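Local coordinates for intergenic-region protein (PDB 2WJ9) that probably blocks restriction enzymes in the cell, acting as an antirestriction protein of the ArdB type that protects incoming foreign DNA, at residues L95-P107 and T157-Q169. Numbering follows the deposited sequence.
Sequences LYTLNNGGAFMAP and TVHYYRLRDYALQ
L98 packs on Y166 and N100 bonds to R162 where a β-hairpin, strands 93-98 and 103-107, rests on helix 154-168 in the buried heart of the chain. The hairpin closes as a type I turn with a G1 bulge, G101 N bonding to L98 O and L98 N to G102 O. L98 lays CD2 over one face of the Y166 ring, 3.6 Å from its centroid, a CH-π contact, while CD1 lies near L163 CD1. N100 bridges turn and helix. Its CG sits between the backbone N and the carbonyl carbon (chi1 64°), which brings the amide alongside R162. N100 ND2 gives R162 O a nearly straight bond of 3.1 Å (164°), a second donor where the helical bond from Y166 N is weak; ND2 also donates to a water, at 2.8 Å, that in turn donates to D165 OD2. That carboxylate is further held by R164 of the second subunit. N100 OD1 turns back to accept from G102 N, 3.1 Å away, in an Asx turn. The extended R162 chain runs past in the opposite direction, so N100 O lies above one face of the guanidinium and V158 CG1 below the other, while NH1 binds S35 O. At G101, with its positive phi, a β-carbon would crowd the carbonyl O of N100 and run into R162 NH1. A103 N reaches the helix through a water, 3.0 Å away, that donates to H159 O at 2.8 Å and also contacts ND1 in the plane of the imidazole; H159 NE2 is fixed by H63 O. F104 crosses L163 at about a right angle, CD2 touching L163 CD1 at 3.7 Å. Its ring is inclined 33° to that of Y166, and their nearest atoms, F104 CZ and Y166 CE2, are 3.9 Å apart.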
loop_
_atom_site.group_PDB
_atom_site.type_symbol
_atom_site.label_atom_id
_atom_site.label_comp_id
_atom_site.label_asym_id
_atom_site.label_seq_id
_atom_site.Cartn_x
_atom_site.Cartn_y
_atom_site.Cartn_z
ATOM N N LEU B 95 20.561 2.456 6.155
ATOM C CA LEU B 95 19.404 2.967 5.430
ATOM C C LEU B 95 19.237 2.212 4.111
ATOM O O LEU B 95 20.223 1.890 3.445
ATOM C CB LEU B 95 19.542 4.474 5.192
ATOM C CG LEU B 95 19.866 5.341 6.417
ATOM C CD1 LEU B 95 19.908 6.828 6.054
ATOM C CD2 LEU B 95 18.874 5.098 7.567
ATOM N N TYR B 96 17.979 1.934 3.755
ATOM C CA TYR B 96 17.631 1.121 2.579
ATOM C C TYR B 96 16.489 1.733 1.745
ATOM O O TYR B 96 15.548 2.314 2.286
ATOM C CB TYR B 96 17.218 -0.298 3.011
ATOM C CG TYR B 96 18.326 -1.076 3.678
ATOM C CD1 TYR B 96 19.244 -1.802 2.924
ATOM C CD2 TYR B 96 18.468 -1.076 5.060
ATOM C CE1 TYR B 96 20.272 -2.512 3.532
ATOM C CE2 TYR B 96 19.485 -1.790 5.682
ATOM C CZ TYR B 96 20.393 -2.499 4.914
ATOM O OH TYR B 96 21.421 -3.198 5.531
ATOM N N THR B 97 16.584 1.570 0.427
ATOM C CA THR B 97 15.491 1.871 -0.509
ATOM C C THR B 97 14.888 0.577 -1.076
ATOM O O THR B 97 15.576 -0.444 -1.154
ATOM C CB THR B 97 15.958 2.788 -1.681
ATOM O OG1 THR B 97 16.981 2.148 -2.466
ATOM C CG2 THR B 97 16.480 4.120 -1.140
ATOM N N LEU B 98 13.609 0.642 -1.458
ATOM C CA LEU B 98 12.884 -0.491 -2.052
ATOM C C LEU B 98 12.541 -0.141 -3.511
ATOM O O LEU B 98 12.335 1.025 -3.829
ATOM C CB LEU B 98 11.604 -0.804 -1.245
ATOM C CG LEU B 98 11.749 -1.479 0.142
ATOM C CD1 LEU B 98 10.489 -1.289 0.968
ATOM C CD2 LEU B 98 12.097 -2.962 0.024
ATOM N N ASN B 99 12.467 -1.148 -4.376
ATOM C CA ASN B 99 12.171 -0.925 -5.814
ATOM C C ASN B 99 10.685 -0.668 -6.141
ATOM O O ASN B 99 10.308 -0.591 -7.332
ATOM C CB ASN B 99 12.724 -2.074 -6.667
ATOM C CG ASN B 99 12.141 -3.430 -6.296
ATOM O OD1 ASN B 99 11.639 -3.619 -5.192
ATOM N ND2 ASN B 99 12.218 -4.384 -7.216
ATOM N N ASN B 100 9.850 -0.575 -5.105
ATOM C CA ASN B 100 8.472 -0.089 -5.245
ATOM C C ASN B 100 8.297 1.365 -4.771
ATOM O O ASN B 100 7.177 1.864 -4.703
ATOM C CB ASN B 100 7.488 -1.010 -4.521
ATOM C CG ASN B 100 7.703 -1.042 -3.007
ATOM O OD1 ASN B 100 8.658 -0.453 -2.480
ATOM N ND2 ASN B 100 6.803 -1.729 -2.305
ATOM N N GLY B 101 9.409 2.027 -4.456
ATOM C CA GLY B 101 9.421 3.401 -3.940
ATOM C C GLY B 101 9.493 3.527 -2.424
ATOM O O GLY B 101 9.583 4.629 -1.892
ATOM N N GLY B 102 9.472 2.397 -1.728
ATOM C CA GLY B 102 9.559 2.400 -0.268
ATOM C C GLY B 102 10.959 2.665 0.238
ATOM O O GLY B 102 11.917 2.750 -0.531
ATOM N N ALA B 103 11.085 2.808 1.551
ATOM C CA ALA B 103 12.384 3.046 2.176
ATOM C C ALA B 103 12.273 2.737 3.670
ATOM O O ALA B 103 11.189 2.868 4.260
ATOM C CB ALA B 103 12.841 4.500 1.946
ATOM N N PHE B 104 13.381 2.319 4.270
ATOM C CA PHE B 104 13.394 1.963 5.696
ATOM C C PHE B 104 14.811 1.962 6.291
ATOM O O PHE B 104 15.796 2.242 5.608
ATOM C CB PHE B 104 12.685 0.618 5.924
ATOM C CG PHE B 104 13.400 -0.571 5.343
ATOM C CD1 PHE B 104 14.181 -1.385 6.143
ATOM C CD2 PHE B 104 13.279 -0.887 3.993
ATOM C CE1 PHE B 104 14.834 -2.496 5.621
ATOM C CE2 PHE B 104 13.933 -2.000 3.462
ATOM C CZ PHE B 104 14.705 -2.803 4.272
ATOM N N MET B 105 14.913 1.687 7.582
ATOM C CA MET B 105 16.215 1.539 8.229
ATOM C C MET B 105 16.227 0.269 9.063
ATOM O O MET B 105 15.214 -0.090 9.660
ATOM C CB MET B 105 16.553 2.759 9.099
ATOM C CG MET B 105 15.657 2.961 10.309
ATOM S SD MET B 105 15.980 4.490 11.239
ATOM C CE MET B 105 17.753 4.503 11.265
ATOM N N ALA B 106 17.368 -0.409 9.086
ATOM C CA ALA B 106 17.512 -1.659 9.843
ATOM C C ALA B 106 18.981 -2.018 10.029
ATOM O O ALA B 106 19.844 -1.488 9.336
ATOM C CB ALA B 106 16.795 -2.793 9.097
ATOM N N PRO B 107 19.275 -2.918 10.975
ATOM C CA PRO B 107 20.561 -3.615 10.884
ATOM C C PRO B 107 20.661 -4.505 9.629
ATOM O O PRO B 107 19.647 -4.844 9.004
ATOM C CB PRO B 107 20.602 -4.467 12.162
ATOM C CG PRO B 107 19.581 -3.855 13.076
ATOM C CD PRO B 107 18.519 -3.304 12.174
ATOM N N THR B 157 1.162 7.115 4.689
ATOM C CA THR B 157 0.365 5.907 4.394
ATOM C C THR B 157 0.992 5.072 3.266
ATOM O O THR B 157 1.095 3.842 3.357
ATOM C CB THR B 157 -1.106 6.256 4.006
ATOM O OG1 THR B 157 -1.603 7.343 4.802
ATOM C CG2 THR B 157 -2.032 5.042 4.161
ATOM N N VAL B 158 1.412 5.736 2.190
ATOM C CA VAL B 158 2.045 5.021 1.092
ATOM C C VAL B 158 3.362 4.331 1.499
ATOM O O VAL B 158 3.582 3.180 1.126
ATOM C CB VAL B 158 2.233 5.935 -0.127
ATOM C CG1 VAL B 158 3.144 5.281 -1.165
ATOM C CG2 VAL B 158 0.863 6.307 -0.716
ATOM N N HIS B 159 4.205 5.010 2.275
ATOM C CA HIS B 159 5.394 4.371 2.864
ATOM C C HIS B 159 5.025 3.114 3.679
ATOM O O HIS B 159 5.701 2.084 3.586
ATOM C CB HIS B 159 6.208 5.362 3.714
ATOM C CG HIS B 159 7.256 6.105 2.939
ATOM N ND1 HIS B 159 8.293 5.467 2.291
ATOM C CD2 HIS B 159 7.427 7.429 2.706
ATOM C CE1 HIS B 159 9.048 6.364 1.678
ATOM N NE2 HIS B 159 8.550 7.564 1.919
ATOM N N TYR B 160 3.949 3.190 4.462
ATOM C CA TYR B 160 3.480 2.024 5.209
ATOM C C TYR B 160 3.096 0.854 4.296
ATOM O O TYR B 160 3.558 -0.272 4.499
ATOM C CB TYR B 160 2.296 2.386 6.110
ATOM C CG TYR B 160 1.744 1.190 6.872
ATOM C CD1 TYR B 160 2.494 0.589 7.872
ATOM C CD2 TYR B 160 0.502 0.645 6.568
ATOM C CE1 TYR B 160 2.023 -0.516 8.566
ATOM C CE2 TYR B 160 0.005 -0.468 7.272
ATOM C CZ TYR B 160 0.781 -1.045 8.270
ATOM O OH TYR B 160 0.311 -2.148 8.983
ATOM N N TYR B 161 2.264 1.117 3.286
ATOM C CA TYR B 161 1.833 0.052 2.360
ATOM C C TYR B 161 3.036 -0.552 1.597
ATOM O O TYR B 161 3.112 -1.758 1.383
ATOM C CB TYR B 161 0.750 0.558 1.380
ATOM C CG TYR B 161 -0.661 0.612 1.954
ATOM C CD1 TYR B 161 -1.324 1.819 2.112
ATOM C CD2 TYR B 161 -1.346 -0.554 2.314
ATOM C CE1 TYR B 161 -2.613 1.878 2.638
ATOM C CE2 TYR B 161 -2.641 -0.498 2.839
ATOM C CZ TYR B 161 -3.259 0.721 3.004
ATOM O OH TYR B 161 -4.534 0.803 3.520
ATOM N N ARG B 162 3.991 0.284 1.218
ATOM C CA ARG B 162 5.145 -0.184 0.439
ATOM C C ARG B 162 6.075 -1.095 1.255
ATOM O O ARG B 162 6.502 -2.149 0.779
ATOM C CB ARG B 162 5.891 1.000 -0.178
ATOM C CG ARG B 162 5.126 1.580 -1.368
ATOM C CD ARG B 162 5.714 2.866 -1.890
ATOM N NE ARG B 162 5.052 3.263 -3.132
ATOM C CZ ARG B 162 5.241 4.417 -3.761
ATOM N NH1 ARG B 162 6.070 5.331 -3.267
ATOM N NH2 ARG B 162 4.590 4.651 -4.894
ATOM N N LEU B 163 6.365 -0.698 2.485
ATOM C CA LEU B 163 7.146 -1.550 3.400
ATOM C C LEU B 163 6.376 -2.805 3.835
ATOM O O LEU B 163 6.968 -3.887 3.968
ATOM C CB LEU B 163 7.617 -0.750 4.620
ATOM C CG LEU B 163 8.545 -1.473 5.610
ATOM C CD1 LEU B 163 9.852 -1.906 4.937
ATOM C CD2 LEU B 163 8.808 -0.576 6.832
ATOM N N ARG B 164 5.070 -2.666 4.072
ATOM C CA ARG B 164 4.212 -3.808 4.388
ATOM C C ARG B 164 4.311 -4.892 3.310
ATOM O O ARG B 164 4.399 -6.066 3.628
ATOM C CB ARG B 164 2.750 -3.362 4.598
ATOM C CG ARG B 164 1.717 -4.477 4.839
ATOM C CD ARG B 164 0.344 -3.827 5.097
ATOM N NE ARG B 164 -0.800 -4.738 5.177
ATOM C CZ ARG B 164 -1.713 -4.941 4.225
ATOM N NH1 ARG B 164 -1.636 -4.333 3.045
ATOM N NH2 ARG B 164 -2.720 -5.772 4.457
ATOM N N ASP B 165 4.320 -4.496 2.032
ATOM C CA ASP B 165 4.470 -5.478 0.940
ATOM C C ASP B 165 5.805 -6.232 1.001
ATOM O O ASP B 165 5.843 -7.441 0.786
ATOM C CB ASP B 165 4.341 -4.810 -0.436
ATOM C CG ASP B 165 2.903 -4.616 -0.877
ATOM O OD1 ASP B 165 1.959 -4.953 -0.122
ATOM O OD2 ASP B 165 2.717 -4.128 -2.018
ATOM N N TYR B 166 6.887 -5.518 1.291
ATOM C CA TYR B 166 8.200 -6.142 1.499
ATOM C C TYR B 166 8.166 -7.143 2.667
ATOM O O TYR B 166 8.739 -8.246 2.566
ATOM C CB TYR B 166 9.266 -5.067 1.732
ATOM C CG TYR B 166 10.680 -5.593 1.839
ATOM C CD1 TYR B 166 11.298 -6.222 0.763
ATOM C CD2 TYR B 166 11.417 -5.438 3.009
ATOM C CE1 TYR B 166 12.597 -6.692 0.855
ATOM C CE2 TYR B 166 12.711 -5.910 3.108
ATOM C CZ TYR B 166 13.302 -6.534 2.028
ATOM O OH TYR B 166 14.597 -7.009 2.114
ATOM N N ALA B 167 7.478 -6.768 3.755
ATOM C CA ALA B 167 7.300 -7.651 4.921
ATOM C C ALA B 167 6.501 -8.901 4.555
ATOM O O ALA B 167 6.817 -10.005 5.014
ATOM C CB ALA B 167 6.612 -6.907 6.061
ATOM N N LEU B 168 5.476 -8.728 3.713
ATOM C CA LEU B 168 4.634 -9.847 3.298
ATOM C C LEU B 168 5.396 -10.866 2.450
ATOM O O LEU B 168 4.991 -12.021 2.386
ATOM C CB LEU B 168 3.376 -9.352 2.561
ATOM C CG LEU B 168 2.324 -8.690 3.468
ATOM C CD1 LEU B 168 1.239 -7.973 2.645
ATOM C CD2 LEU B 168 1.694 -9.708 4.406
ATOM N N GLN B 169 6.484 -10.440 1.808
ATOM C CA GLN B 169 7.321 -11.333 0.997
ATOM C C GLN B 169 8.538 -11.880 1.759
ATOM O O GLN B 169 9.271 -12.716 1.230
ATOM C CB GLN B 169 7.814 -10.611 -0.264
ATOM C CG GLN B 169 6.701 -10.208 -1.245
ATOM C CD GLN B 169 7.220 -9.620 -2.546
ATOM O OE1 GLN B 169 8.430 -9.506 -2.772
ATOM N NE2 GLN B 169 6.291 -9.258 -3.430
HETATM O O HOH W 1 4.376 -2.601 -3.500
HETATM O O HOH W 2 6.700 5.682 -0.454
HETATM O O HOH W 3 8.339 2.622 2.666
#